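Local structure of N-acetyl-beta-D glucosaminidase (Rhizomucor miehei CAU432, 4ZM6) at residues T554-D559 and L615-P620; Q582-A587 and F597-I602; K563-R568 and L782-D787; P661-Q666 and T849-R854. The protein probably hydrolyses terminal beta-N-acetylglucosamine residues as a family 3 glycoside hydrolase and carries a GCN5-related glucosamine N-acetyltransferase region that binds acetyl-coenzyme A. All blocks are in the same frame, centred on the assembly; numbering follows the deposited sequence.

Interaction 1 (T554-D559 and L615-P620); sequences TAMWDD and LLMVSP. With ACO (acetyl coenzyme *a), chain C.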
# COMPACT_ATOMS: atom_id res chain seq x y z
N THR A 554 -9.39 4.41 -25.78
CA THR A 554 -10.34 4.64 -26.87
C THR A 554 -9.84 4.04 -28.18
O THR A 554 -10.59 3.36 -28.88
CB THR A 554 -10.61 6.15 -27.07
OG1 THR A 554 -11.08 6.72 -25.84
CG2 THR A 554 -11.63 6.39 -28.18
N ALA A 555 -8.57 4.29 -28.50
CA ALA A 555 -7.96 3.72 -29.70
C ALA A 555 -7.92 2.19 -29.65
O ALA A 555 -8.15 1.53 -30.66
CB ALA A 555 -6.56 4.27 -29.89
N MET A 556 -7.63 1.65 -28.48
CA MET A 556 -7.61 0.20 -28.31
C MET A 556 -8.99 -0.40 -28.56
O MET A 556 -9.10 -1.48 -29.15
CB MET A 556 -7.11 -0.16 -26.90
CG MET A 556 -6.61 -1.59 -26.76
SD MET A 556 -6.25 -2.03 -25.05
CE MET A 556 -4.73 -1.13 -24.79
N TRP A 557 -10.04 0.30 -28.13
CA TRP A 557 -11.41 -0.19 -28.32
C TRP A 557 -11.76 -0.27 -29.79
O TRP A 557 -12.36 -1.25 -30.24
CB TRP A 557 -12.44 0.67 -27.60
CG TRP A 557 -13.85 0.21 -27.87
CD1 TRP A 557 -14.56 0.41 -29.02
CD2 TRP A 557 -14.70 -0.54 -26.99
NE1 TRP A 557 -15.80 -0.17 -28.91
CE2 TRP A 557 -15.91 -0.75 -27.67
CE3 TRP A 557 -14.55 -1.04 -25.69
CZ2 TRP A 557 -16.98 -1.45 -27.11
CZ3 TRP A 557 -15.61 -1.73 -25.13
CH2 TRP A 557 -16.81 -1.93 -25.83
N ASP A 558 -11.43 0.78 -30.53
CA ASP A 558 -11.77 0.82 -31.95
C ASP A 558 -10.99 -0.25 -32.68
O ASP A 558 -11.51 -0.93 -33.56
CB ASP A 558 -11.47 2.19 -32.55
CG ASP A 558 -12.04 2.35 -33.95
OD1 ASP A 558 -13.27 2.17 -34.11
OD2 ASP A 558 -11.26 2.63 -34.88
N ASP A 559 -9.73 -0.42 -32.28
CA ASP A 559 -8.86 -1.42 -32.86
C ASP A 559 -9.41 -2.85 -32.71
O ASP A 559 -9.31 -3.65 -33.63
CB ASP A 559 -7.47 -1.31 -32.23
CG ASP A 559 -6.41 -2.10 -32.97
OD1 ASP A 559 -6.64 -2.45 -34.15
OD2 ASP A 559 -5.35 -2.37 -32.37
N LEU A 615 -14.79 -5.12 -18.40
CA LEU A 615 -14.12 -5.26 -19.68
C LEU A 615 -12.70 -5.75 -19.48
O LEU A 615 -12.06 -5.40 -18.48
CB LEU A 615 -14.12 -3.91 -20.42
CG LEU A 615 -13.61 -3.90 -21.85
CD1 LEU A 615 -14.61 -4.54 -22.79
CD2 LEU A 615 -13.31 -2.48 -22.29
N LEU A 616 -12.23 -6.57 -20.41
CA LEU A 616 -10.84 -7.00 -20.48
C LEU A 616 -10.49 -7.03 -21.95
O LEU A 616 -11.19 -7.66 -22.73
CB LEU A 616 -10.69 -8.40 -19.88
CG LEU A 616 -9.36 -8.83 -19.24
CD1 LEU A 616 -9.15 -10.33 -19.43
CD2 LEU A 616 -8.16 -8.06 -19.77
N MET A 617 -9.43 -6.33 -22.33
CA MET A 617 -9.04 -6.25 -23.74
C MET A 617 -7.55 -5.96 -23.87
O MET A 617 -7.00 -5.21 -23.07
CB MET A 617 -9.84 -5.16 -24.45
CG MET A 617 -9.35 -3.74 -24.18
SD MET A 617 -10.45 -2.38 -24.65
CE MET A 617 -10.86 -2.85 -26.32
N VAL A 618 -6.90 -6.58 -24.86
CA VAL A 618 -5.51 -6.26 -25.19
C VAL A 618 -5.33 -6.17 -26.71
O VAL A 618 -6.00 -6.87 -27.47
CB VAL A 618 -4.48 -7.25 -24.54
CG1 VAL A 618 -5.13 -8.11 -23.46
CG2 VAL A 618 -3.83 -8.16 -25.57
N SER A 619 -4.42 -5.29 -27.13
CA SER A 619 -4.17 -5.00 -28.54
C SER A 619 -3.81 -6.27 -29.31
O SER A 619 -3.03 -7.09 -28.81
CB SER A 619 -3.01 -4.01 -28.68
OG SER A 619 -3.09 -2.99 -27.69
N PRO A 620 -4.36 -6.44 -30.53
CA PRO A 620 -4.17 -7.67 -31.31
C PRO A 620 -2.72 -8.10 -31.44
O PRO A 620 -2.40 -9.26 -31.17
CB PRO A 620 -4.73 -7.30 -32.69
CG PRO A 620 -5.69 -6.20 -32.43
CD PRO A 620 -5.10 -5.42 -31.30
N1A ACO C . 3.87 -18.46 -25.26
C2A ACO C . 2.98 -19.32 -25.81
N3A ACO C . 1.64 -19.24 -25.60
C4A ACO C . 1.11 -18.27 -24.81
C5A ACO C . 2.03 -17.31 -24.17
C6A ACO C . 3.47 -17.45 -24.44
N6A ACO C . 4.36 -16.59 -23.89
N7A ACO C . 1.27 -16.48 -23.44
C8A ACO C . -0.03 -16.87 -23.60
N9A ACO C . -0.12 -17.94 -24.40
C1B ACO C . -1.39 -18.62 -24.78
C2B ACO C . -1.71 -19.80 -23.88
O2B ACO C . -2.10 -20.94 -24.66
C3B ACO C . -2.83 -19.33 -22.95
O3B ACO C . -3.80 -20.35 -22.63
P3B ACO C . -4.96 -20.95 -23.59
O7A ACO C . -6.13 -20.00 -23.43
O8A ACO C . -4.35 -21.03 -24.97
O9A ACO C . -5.21 -22.30 -22.97
C4B ACO C . -3.42 -18.12 -23.66
O4B ACO C . -2.48 -17.69 -24.66
C5B ACO C . -3.71 -16.99 -22.67
O5B ACO C . -3.63 -15.76 -23.39
P1A ACO C . -3.03 -14.43 -22.73
O1A ACO C . -1.86 -14.00 -23.58
O2A ACO C . -2.87 -14.56 -21.24
O3A ACO C . -4.33 -13.52 -23.02
P2A ACO C . -4.30 -12.38 -24.14
O4A ACO C . -3.19 -11.42 -23.79
O5A ACO C . -4.30 -13.02 -25.50
O6A ACO C . -5.73 -11.71 -23.88
CBP ACO C . -8.10 -11.67 -24.39
CCP ACO C . -6.92 -12.51 -23.93
CDP ACO C . -8.36 -10.55 -23.40
CEP ACO C . -9.33 -12.57 -24.44
CAP ACO C . -7.75 -11.13 -25.77
OAP ACO C . -7.88 -12.16 -26.74
C9P ACO C . -8.58 -9.94 -26.18
O9P ACO C . -8.14 -8.82 -25.98
N8P ACO C . -9.76 -10.15 -26.76
C7P ACO C . -10.56 -9.04 -27.22
C6P ACO C . -11.99 -9.43 -27.55
C5P ACO C . -12.85 -9.81 -26.36
O5P ACO C . -13.78 -10.57 -26.60
N4P ACO C . -12.65 -9.31 -25.13
C3P ACO C . -13.53 -9.62 -24.00
C2P ACO C . -14.67 -8.62 -23.84
S1P ACO C . -16.02 -9.24 -22.87
C ACO C . -15.65 -8.82 -21.30
O ACO C . -14.59 -8.30 -21.04
CH3 ACO C . -16.67 -9.13 -20.25

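Interaction 2 (Q582-A587 and F597-I602); sequences QKHKVA and FVATQI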
# COMPACT_ATOMS: atom_id res chain seq x y z
N GLN A 582 -14.84 1.74 -8.38
CA GLN A 582 -14.11 1.32 -9.56
C GLN A 582 -12.68 0.97 -9.21
O GLN A 582 -12.14 1.45 -8.22
CB GLN A 582 -14.11 2.43 -10.63
CG GLN A 582 -13.27 3.65 -10.29
CD GLN A 582 -13.20 4.63 -11.45
OE1 GLN A 582 -12.11 4.98 -11.91
NE2 GLN A 582 -14.36 5.05 -11.93
N LYS A 583 -12.09 0.11 -10.04
CA LYS A 583 -10.66 -0.12 -10.01
C LYS A 583 -10.22 -0.61 -11.39
O LYS A 583 -10.24 -1.80 -11.65
CB LYS A 583 -10.28 -1.12 -8.92
CG LYS A 583 -8.79 -1.31 -8.77
CD LYS A 583 -8.11 -0.09 -8.15
CE LYS A 583 -8.05 -0.21 -6.64
NZ LYS A 583 -7.48 1.01 -6.01
N HIS A 584 -9.85 0.33 -12.25
CA HIS A 584 -9.40 0.02 -13.60
C HIS A 584 -7.89 0.02 -13.67
O HIS A 584 -7.22 0.77 -12.95
CB HIS A 584 -9.97 1.03 -14.60
CG HIS A 584 -11.43 1.29 -14.43
ND1 HIS A 584 -12.05 2.43 -14.89
CD2 HIS A 584 -12.39 0.56 -13.82
CE1 HIS A 584 -13.33 2.38 -14.59
NE2 HIS A 584 -13.57 1.25 -13.94
N LYS A 585 -7.34 -0.82 -14.54
CA LYS A 585 -5.90 -0.98 -14.68
C LYS A 585 -5.54 -1.04 -16.16
O LYS A 585 -6.34 -1.47 -16.98
CB LYS A 585 -5.43 -2.29 -14.02
CG LYS A 585 -5.98 -2.59 -12.63
CD LYS A 585 -5.10 -1.99 -11.55
CE LYS A 585 -5.49 -2.52 -10.18
NZ LYS A 585 -4.78 -1.77 -9.11
N VAL A 586 -4.32 -0.61 -16.48
CA VAL A 586 -3.78 -0.77 -17.83
C VAL A 586 -2.52 -1.61 -17.76
O VAL A 586 -1.92 -1.75 -16.70
CB VAL A 586 -3.48 0.58 -18.51
CG1 VAL A 586 -4.74 1.44 -18.58
CG2 VAL A 586 -2.36 1.34 -17.81
N ALA A 587 -2.11 -2.19 -18.89
CA ALA A 587 -0.84 -2.89 -18.98
C ALA A 587 0.09 -2.14 -19.93
O ALA A 587 -0.33 -1.73 -21.01
CB ALA A 587 -1.04 -4.33 -19.45
N PHE A 597 -6.00 -3.31 -21.29
CA PHE A 597 -6.82 -2.58 -20.34
C PHE A 597 -7.83 -3.52 -19.68
O PHE A 597 -8.33 -4.44 -20.32
CB PHE A 597 -7.55 -1.45 -21.07
CG PHE A 597 -8.61 -0.77 -20.25
CD1 PHE A 597 -8.28 0.22 -19.36
CD2 PHE A 597 -9.94 -1.15 -20.38
CE1 PHE A 597 -9.25 0.84 -18.60
CE2 PHE A 597 -10.92 -0.54 -19.62
CZ PHE A 597 -10.57 0.46 -18.72
N VAL A 598 -8.12 -3.27 -18.41
CA VAL A 598 -9.19 -3.97 -17.71
C VAL A 598 -10.04 -2.97 -16.91
O VAL A 598 -9.51 -2.06 -16.28
CB VAL A 598 -8.63 -5.09 -16.79
CG1 VAL A 598 -7.82 -4.51 -15.64
CG2 VAL A 598 -9.75 -5.97 -16.27
N ALA A 599 -11.36 -3.16 -16.96
CA ALA A 599 -12.31 -2.34 -16.21
C ALA A 599 -13.03 -3.21 -15.19
O ALA A 599 -13.19 -4.41 -15.40
CB ALA A 599 -13.31 -1.70 -17.14
N THR A 600 -13.51 -2.59 -14.13
CA THR A 600 -13.84 -3.29 -12.89
C THR A 600 -14.68 -2.41 -11.95
O THR A 600 -14.38 -1.23 -11.76
CB THR A 600 -12.54 -3.74 -12.18
OG1 THR A 600 -12.24 -5.08 -12.55
CG2 THR A 600 -12.64 -3.66 -10.66
N GLN A 601 -15.72 -2.99 -11.37
CA GLN A 601 -16.54 -2.31 -10.37
C GLN A 601 -17.05 -3.30 -9.33
O GLN A 601 -17.06 -4.51 -9.57
CB GLN A 601 -17.69 -1.53 -11.03
CG GLN A 601 -18.91 -2.32 -11.48
CD GLN A 601 -20.13 -1.43 -11.73
OE1 GLN A 601 -20.06 -0.20 -11.60
NE2 GLN A 601 -21.25 -2.04 -12.09
N ILE A 602 -17.44 -2.79 -8.17
CA ILE A 602 -18.00 -3.62 -7.10
C ILE A 602 -19.35 -3.05 -6.69
O ILE A 602 -19.48 -1.86 -6.40
CB ILE A 602 -17.05 -3.69 -5.87
CG1 ILE A 602 -15.82 -4.52 -6.21
CG2 ILE A 602 -17.77 -4.30 -4.67
CD1 ILE A 602 -14.71 -4.42 -5.18

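Interaction 3 (K563-R568 and L782-D787); sequences KDWPLR and LIWTDD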
# COMPACT_ATOMS: atom_id res chain seq x y z
N LYS A 563 -15.29 -2.74 -35.53
CA LYS A 563 -16.11 -3.23 -36.65
C LYS A 563 -17.58 -3.39 -36.27
O LYS A 563 -18.44 -2.79 -36.89
CB LYS A 563 -15.56 -4.56 -37.20
N ASP A 564 -17.85 -4.19 -35.24
CA ASP A 564 -19.24 -4.46 -34.81
C ASP A 564 -19.76 -3.52 -33.73
O ASP A 564 -20.97 -3.40 -33.54
CB ASP A 564 -19.37 -5.90 -34.29
CG ASP A 564 -19.30 -6.95 -35.38
OD1 ASP A 564 -18.99 -6.59 -36.54
OD2 ASP A 564 -19.55 -8.13 -35.08
N TRP A 565 -18.85 -2.86 -33.00
CA TRP A 565 -19.21 -2.05 -31.85
C TRP A 565 -18.45 -0.73 -31.83
O TRP A 565 -17.72 -0.45 -30.88
CB TRP A 565 -18.89 -2.79 -30.55
CG TRP A 565 -19.32 -4.21 -30.49
CD1 TRP A 565 -18.64 -5.28 -30.97
CD2 TRP A 565 -20.50 -4.73 -29.85
NE1 TRP A 565 -19.33 -6.44 -30.70
CE2 TRP A 565 -20.47 -6.13 -30.01
CE3 TRP A 565 -21.58 -4.14 -29.18
CZ2 TRP A 565 -21.48 -6.95 -29.52
CZ3 TRP A 565 -22.58 -4.97 -28.69
CH2 TRP A 565 -22.52 -6.36 -28.86
N PRO A 566 -18.62 0.10 -32.86
CA PRO A 566 -17.98 1.42 -32.83
C PRO A 566 -18.49 2.25 -31.65
O PRO A 566 -19.70 2.27 -31.40
CB PRO A 566 -18.38 2.05 -34.17
CG PRO A 566 -19.58 1.28 -34.62
CD PRO A 566 -19.42 -0.10 -34.08
N LEU A 567 -17.57 2.90 -30.92
CA LEU A 567 -17.93 3.58 -29.67
C LEU A 567 -17.04 4.80 -29.40
O LEU A 567 -15.85 4.64 -29.13
CB LEU A 567 -17.83 2.60 -28.50
CG LEU A 567 -18.48 3.02 -27.18
CD1 LEU A 567 -19.99 3.10 -27.32
CD2 LEU A 567 -18.11 2.07 -26.05
N ARG A 568 -17.61 6.00 -29.45
CA ARG A 568 -16.85 7.25 -29.31
C ARG A 568 -16.24 7.43 -27.90
O ARG A 568 -16.72 6.85 -26.93
CB ARG A 568 -17.73 8.45 -29.67
N LEU A 782 -28.20 3.39 -23.18
CA LEU A 782 -27.87 3.21 -24.57
C LEU A 782 -26.61 3.99 -24.89
O LEU A 782 -26.59 5.21 -24.81
CB LEU A 782 -29.03 3.68 -25.46
CG LEU A 782 -28.83 3.65 -26.98
CD1 LEU A 782 -28.61 2.24 -27.49
CD2 LEU A 782 -30.02 4.29 -27.67
N ILE A 783 -25.55 3.27 -25.23
CA ILE A 783 -24.28 3.88 -25.63
C ILE A 783 -23.98 3.63 -27.11
O ILE A 783 -23.03 4.19 -27.66
CB ILE A 783 -23.10 3.38 -24.77
CG1 ILE A 783 -22.86 1.88 -24.95
CG2 ILE A 783 -23.36 3.69 -23.30
CD1 ILE A 783 -21.60 1.37 -24.30
N TRP A 784 -24.80 2.81 -27.76
CA TRP A 784 -24.52 2.36 -29.12
C TRP A 784 -25.16 3.30 -30.14
O TRP A 784 -25.91 2.86 -31.01
CB TRP A 784 -25.02 0.92 -29.32
CG TRP A 784 -24.51 -0.04 -28.29
CD1 TRP A 784 -25.26 -0.78 -27.41
CD2 TRP A 784 -23.15 -0.36 -28.02
NE1 TRP A 784 -24.44 -1.54 -26.62
CE2 TRP A 784 -23.14 -1.30 -26.97
CE3 TRP A 784 -21.93 0.05 -28.58
CZ2 TRP A 784 -21.95 -1.83 -26.46
CZ3 TRP A 784 -20.75 -0.48 -28.06
CH2 TRP A 784 -20.77 -1.41 -27.02
N THR A 785 -24.84 4.58 -30.04
CA THR A 785 -25.52 5.62 -30.83
C THR A 785 -24.80 5.95 -32.14
O THR A 785 -25.21 6.87 -32.85
CB THR A 785 -25.67 6.92 -30.02
OG1 THR A 785 -24.39 7.36 -29.56
CG2 THR A 785 -26.60 6.71 -28.83
N ASP A 786 -23.76 5.20 -32.48
CA ASP A 786 -23.05 5.39 -33.74
C ASP A 786 -24.01 5.23 -34.91
O ASP A 786 -24.96 4.44 -34.84
CB ASP A 786 -21.90 4.38 -33.83
CG ASP A 786 -21.06 4.56 -35.07
OD1 ASP A 786 -21.46 4.06 -36.14
OD2 ASP A 786 -19.98 5.19 -34.97
N ASP A 787 -23.77 5.96 -36.00
CA ASP A 787 -24.66 5.92 -37.17
C ASP A 787 -24.87 4.50 -37.72
O ASP A 787 -25.94 4.20 -38.25
CB ASP A 787 -24.13 6.81 -38.29
CG ASP A 787 -24.09 8.28 -37.90
OD1 ASP A 787 -24.00 8.58 -36.69
OD2 ASP A 787 -24.14 9.13 -38.81

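Interaction 4 (P661-Q666 and T849-R854); sequences PDDDAQ and TWRSYR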
# COMPACT_ATOMS: atom_id res chain seq x y z
N PRO A 661 -19.85 -11.22 -25.62
CA PRO A 661 -20.40 -11.27 -26.97
C PRO A 661 -20.22 -12.65 -27.62
O PRO A 661 -19.26 -13.35 -27.31
CB PRO A 661 -19.58 -10.22 -27.72
CG PRO A 661 -19.18 -9.24 -26.68
CD PRO A 661 -19.09 -9.99 -25.37
N ASP A 662 -21.16 -13.01 -28.49
CA ASP A 662 -21.17 -14.33 -29.12
C ASP A 662 -21.13 -14.30 -30.66
O ASP A 662 -20.91 -15.34 -31.29
CB ASP A 662 -22.42 -15.08 -28.66
CG ASP A 662 -22.36 -16.55 -29.00
OD1 ASP A 662 -21.49 -17.25 -28.45
OD2 ASP A 662 -23.19 -16.99 -29.81
N ASP A 663 -21.32 -13.13 -31.26
CA ASP A 663 -21.59 -13.05 -32.69
C ASP A 663 -20.33 -12.89 -33.57
O ASP A 663 -20.45 -12.71 -34.78
CB ASP A 663 -22.57 -11.91 -32.97
CG ASP A 663 -23.84 -12.03 -32.13
OD1 ASP A 663 -24.46 -13.12 -32.13
OD2 ASP A 663 -24.21 -11.04 -31.47
N ASP A 664 -19.15 -12.96 -32.97
CA ASP A 664 -17.92 -13.01 -33.76
C ASP A 664 -16.92 -13.97 -33.13
O ASP A 664 -17.04 -14.33 -31.96
CB ASP A 664 -17.32 -11.61 -33.94
CG ASP A 664 -16.63 -11.10 -32.69
OD1 ASP A 664 -17.34 -10.82 -31.71
OD2 ASP A 664 -15.38 -10.97 -32.70
N ALA A 665 -15.93 -14.37 -33.93
CA ALA A 665 -14.98 -15.42 -33.54
C ALA A 665 -14.04 -14.99 -32.42
O ALA A 665 -13.82 -15.76 -31.49
CB ALA A 665 -14.18 -15.87 -34.76
N GLN A 666 -13.49 -13.78 -32.51
CA GLN A 666 -12.61 -13.27 -31.46
C GLN A 666 -13.32 -13.22 -30.09
O GLN A 666 -12.69 -13.44 -29.05
CB GLN A 666 -12.06 -11.88 -31.83
N THR A 849 -33.78 -9.80 -32.70
CA THR A 849 -32.56 -9.83 -31.88
C THR A 849 -31.42 -9.14 -32.63
O THR A 849 -31.30 -9.26 -33.84
CB THR A 849 -32.11 -11.25 -31.43
OG1 THR A 849 -31.07 -11.73 -32.28
CG2 THR A 849 -33.27 -12.26 -31.40
N TRP A 850 -30.60 -8.41 -31.87
CA TRP A 850 -29.58 -7.54 -32.44
C TRP A 850 -28.19 -8.13 -32.22
O TRP A 850 -27.39 -8.22 -33.16
CB TRP A 850 -29.68 -6.16 -31.80
CG TRP A 850 -28.63 -5.22 -32.26
CD1 TRP A 850 -28.38 -4.85 -33.55
CD2 TRP A 850 -27.67 -4.54 -31.45
NE1 TRP A 850 -27.32 -3.97 -33.59
CE2 TRP A 850 -26.87 -3.77 -32.32
CE3 TRP A 850 -27.40 -4.51 -30.08
CZ2 TRP A 850 -25.82 -2.97 -31.85
CZ3 TRP A 850 -26.36 -3.71 -29.62
CH2 TRP A 850 -25.58 -2.95 -30.50
N ARG A 851 -27.90 -8.49 -30.98
CA ARG A 851 -26.65 -9.13 -30.61
C ARG A 851 -26.90 -10.09 -29.46
O ARG A 851 -27.83 -9.89 -28.67
CB ARG A 851 -25.62 -8.08 -30.18
CG ARG A 851 -25.22 -7.06 -31.25
CD ARG A 851 -24.32 -7.67 -32.31
NE ARG A 851 -24.07 -6.75 -33.42
CZ ARG A 851 -23.26 -5.70 -33.37
NH1 ARG A 851 -22.61 -5.39 -32.26
NH2 ARG A 851 -23.09 -4.93 -34.44
N SER A 852 -26.07 -11.13 -29.35
CA SER A 852 -26.22 -12.13 -28.28
C SER A 852 -24.97 -12.23 -27.41
O SER A 852 -23.86 -11.97 -27.88
CB SER A 852 -26.55 -13.50 -28.88
OG SER A 852 -27.69 -13.43 -29.72
N TYR A 853 -25.16 -12.58 -26.15
CA TYR A 853 -24.06 -12.73 -25.19
C TYR A 853 -24.23 -14.01 -24.37
O TYR A 853 -25.34 -14.46 -24.15
CB TYR A 853 -24.00 -11.54 -24.23
CG TYR A 853 -24.20 -10.19 -24.88
CD1 TYR A 853 -25.47 -9.66 -25.04
CD2 TYR A 853 -23.12 -9.44 -25.33
CE1 TYR A 853 -25.67 -8.43 -25.63
CE2 TYR A 853 -23.31 -8.20 -25.92
CZ TYR A 853 -24.59 -7.71 -26.07
OH TYR A 853 -24.81 -6.48 -26.66
N ARG A 854 -23.12 -14.56 -23.91
CA ARG A 854 -23.15 -15.67 -22.96
C ARG A 854 -22.65 -15.18 -21.62
O ARG A 854 -21.51 -14.72 -21.51
CB ARG A 854 -22.27 -16.82 -23.44
CG ARG A 854 -22.26 -18.03 -22.51
CD ARG A 854 -21.30 -19.10 -22.99
NE ARG A 854 -21.56 -19.46 -24.38
CZ ARG A 854 -22.55 -20.25 -24.78
NH1 ARG A 854 -23.40 -20.77 -23.91
NH2 ARG A 854 -22.70 -20.50 -26.08
O HOH W 1 -21.96 -10.48 -29.93

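Interaction 1 (T554-D559 and L615-P620)
Met556 holds CG anti to its backbone N (chi1 -161°), while Met617 holds CG between its backbone N and carbonyl carbon (chi1 78°), and the two side chains slide past each other in opposite directions. Met556 SD lies against Met617 CG at 3.6 Å. Beyond its own sulfur, Met617 ends in a methyl, CE, that rests on the helix backbone near Met556 O and Trp557 CA; the Met617 and Trp557 side chains cross at about a right angle. The six-membered ring of Trp557 offers its edge, CZ3, to Leu615 CD2, which lies in the ring plane 3.7 Å away; at the other end of that indole, NE1 bonds to Trp565 O. Helix 546-561 thus packs across strand 608-618 of the GNAT sheet, the local axes 9.0 Å apart at 81°. The same strand binds acetyl-coenzyme A by its backbone. Leu616 N donates to the acetyl oxygen O at 3.0 Å. Val618 N donates to ACO O9P, a pantetheine carbonyl oxygen, at 2.8 Å. A weak bond returns from N4P of the ligand to Leu616 O. Past the strand end, Asp559 and Pro620 meet tip to tip, carboxylate OD2 against ring carbon CD.

Interaction 2 (Q582-A587 and F597-I602)
In the antiparallel beta hairpin of strands 585-588 and 594-605, Lys585 and Val598 face each other as a hydrogen-bonded pair: Lys585 N donates to Val598 O at 3.0 Å and Val598 N to Lys585 O at 2.9 Å. Lys583 N continues the pairing to Thr600 O at 3.2 Å, although there the donor stands well above the carbonyl plane. Lys585 and Val598 lie side by side and point the same way, Lys585 CB 3.6 Å from Val598 CG1; the ammonium leads off to a salt bridge with Asp543. The hairpin sits inside the mixed sheet of the GNAT fold, between strands 540-543 and 608-618, and Val598 packs beside Leu616, a residue of the acetyl-CoA site. On the face carrying Val586 and Phe597, a non-hydrogen-bonded pair, CG of Phe597 is anti to its backbone N (chi1 170°), and the ring receives Val586 CG1 at its edge, in plane, 3.8 Å from CD1. The His584 imidazole has Ala599 CB over one face, 4.1 Å above the plane and offset toward the rim, and Thr600 O at its edge in the ring plane. Tyr544 meets the Phe597 ring edge-to-face, and Leu576 of helix 569-577 touches Phe597, His584 and Ala599. Thr600 turns CB and CG2 to the carbonyl oxygen of Lys583.

Interaction 3 (K563-R568 and L782-D787)
Two irregular loops meet here with Pro566 nearest Asp786 (CA atoms 6.5 Å apart) and Leu567 nearest Trp784, and no hydrogen bond passes between them. Trp784 is the centre of an inverse gamma turn, closed by a weak bond from Thr785 N to Ile783 O. Its CG is anti to its carbonyl carbon (chi1 -53°), and the indole lies between two neighbours. Trp565 CE3 stands 3.5 Å above one face, offset toward the rim, while Ile783 CG1 of its own loop sits over the centre of the opposite face at 3.7 Å. The two six-membered rings of Trp565 and Trp784 are inclined at 58° with centroids 5.0 Å apart, an oblique pairing. The contact joins two N-acetyltransferase regions of the chain: residues 563-568 connect helices 546-561 and 569-577 of the first, and residues 782-787 connect strands 763-771 and 794-802 of the second. Leu567 CD1 reaches both residues of the second loop, 3.7 Å from Trp784 CZ3 and 3.8 Å from Ile783 CD1. Farther along the loops, the side chains of Pro566 and Asp786 cross at about a right angle, with their CG atoms 3.6 Å apart; Asp786 OD1 accepts a bond from Lys788 N. Trp565 is further flanked by Phe657, edge-to-face, and by Arg851 in a cation-pi contact.

Interaction 4 (P661-Q666 and T849-R854)
Pro661 and Tyr853 form an antiparallel, non-hydrogen-bonded pair with CA atoms 4.3 Å apart, after which Asp662 N donates to Ser852 O at 3.0 Å, the bond bent at the hydrogen (132°). The next link uses a side chain in place of a carbonyl. Asp663 has CG anti to its own carbonyl carbon (chi1 -53°), and OD2 takes Ser852 N on its syn lone pair at 2.8 Å in a nearly straight bond. A water completes the join: it accepts from Asp663 N and donates to both Asp663 OD2 and Ser852 O. The aliphatic part of Arg851 runs past the carboxylate, its CD 3.5 Å from Asp663 OD2. Tyr853 brings CD2 obliquely to Pro661, 3.7 Å from CA, while its hydroxyl bonds to Asp688. Asp662 OD1 and Arg854 NH2, 4.2 Å apart, are too distant for a salt bridge; Arg854 NH1 bonds instead to Asp682 O. Asp664 caps helix 665-677, and Pro661 touches acetyl-coenzyme A. Trp850 and Arg851 both face Asp688 in a classic beta bulge, within a mixed sheet in which strand 847-857 of the second N-acetyltransferase region pairs antiparallel with strands 660-661 and 686-692 of the first.

How the interactions relate
Interactions 1 and 2 lie in one GNAT sheet, centres 13 Å apart: Met617 O meets Phe597 N and Leu615 O meets Ala599 N, each at 2.8 Å, probable hydrogen bonds that set strand 594-605 of the hairpin beside the strand that holds acetyl-coenzyme A. Trp557 ties interaction 1 to interaction 3, its CZ2 3.8 Å from Trp784 CH2. Interactions 3 and 4, centres 15 Å apart, both bridge the two N-acetyltransferase regions; Asp564 O and Arg851 NH2 are 2.8 Å apart, and Trp784 meets Trp850. Interaction 4 returns to the ligand through Pro661, whose side chain is about 4 Å from acetyl-coenzyme A, whereas that of Trp565 in interaction 3 stays about 8 Å away.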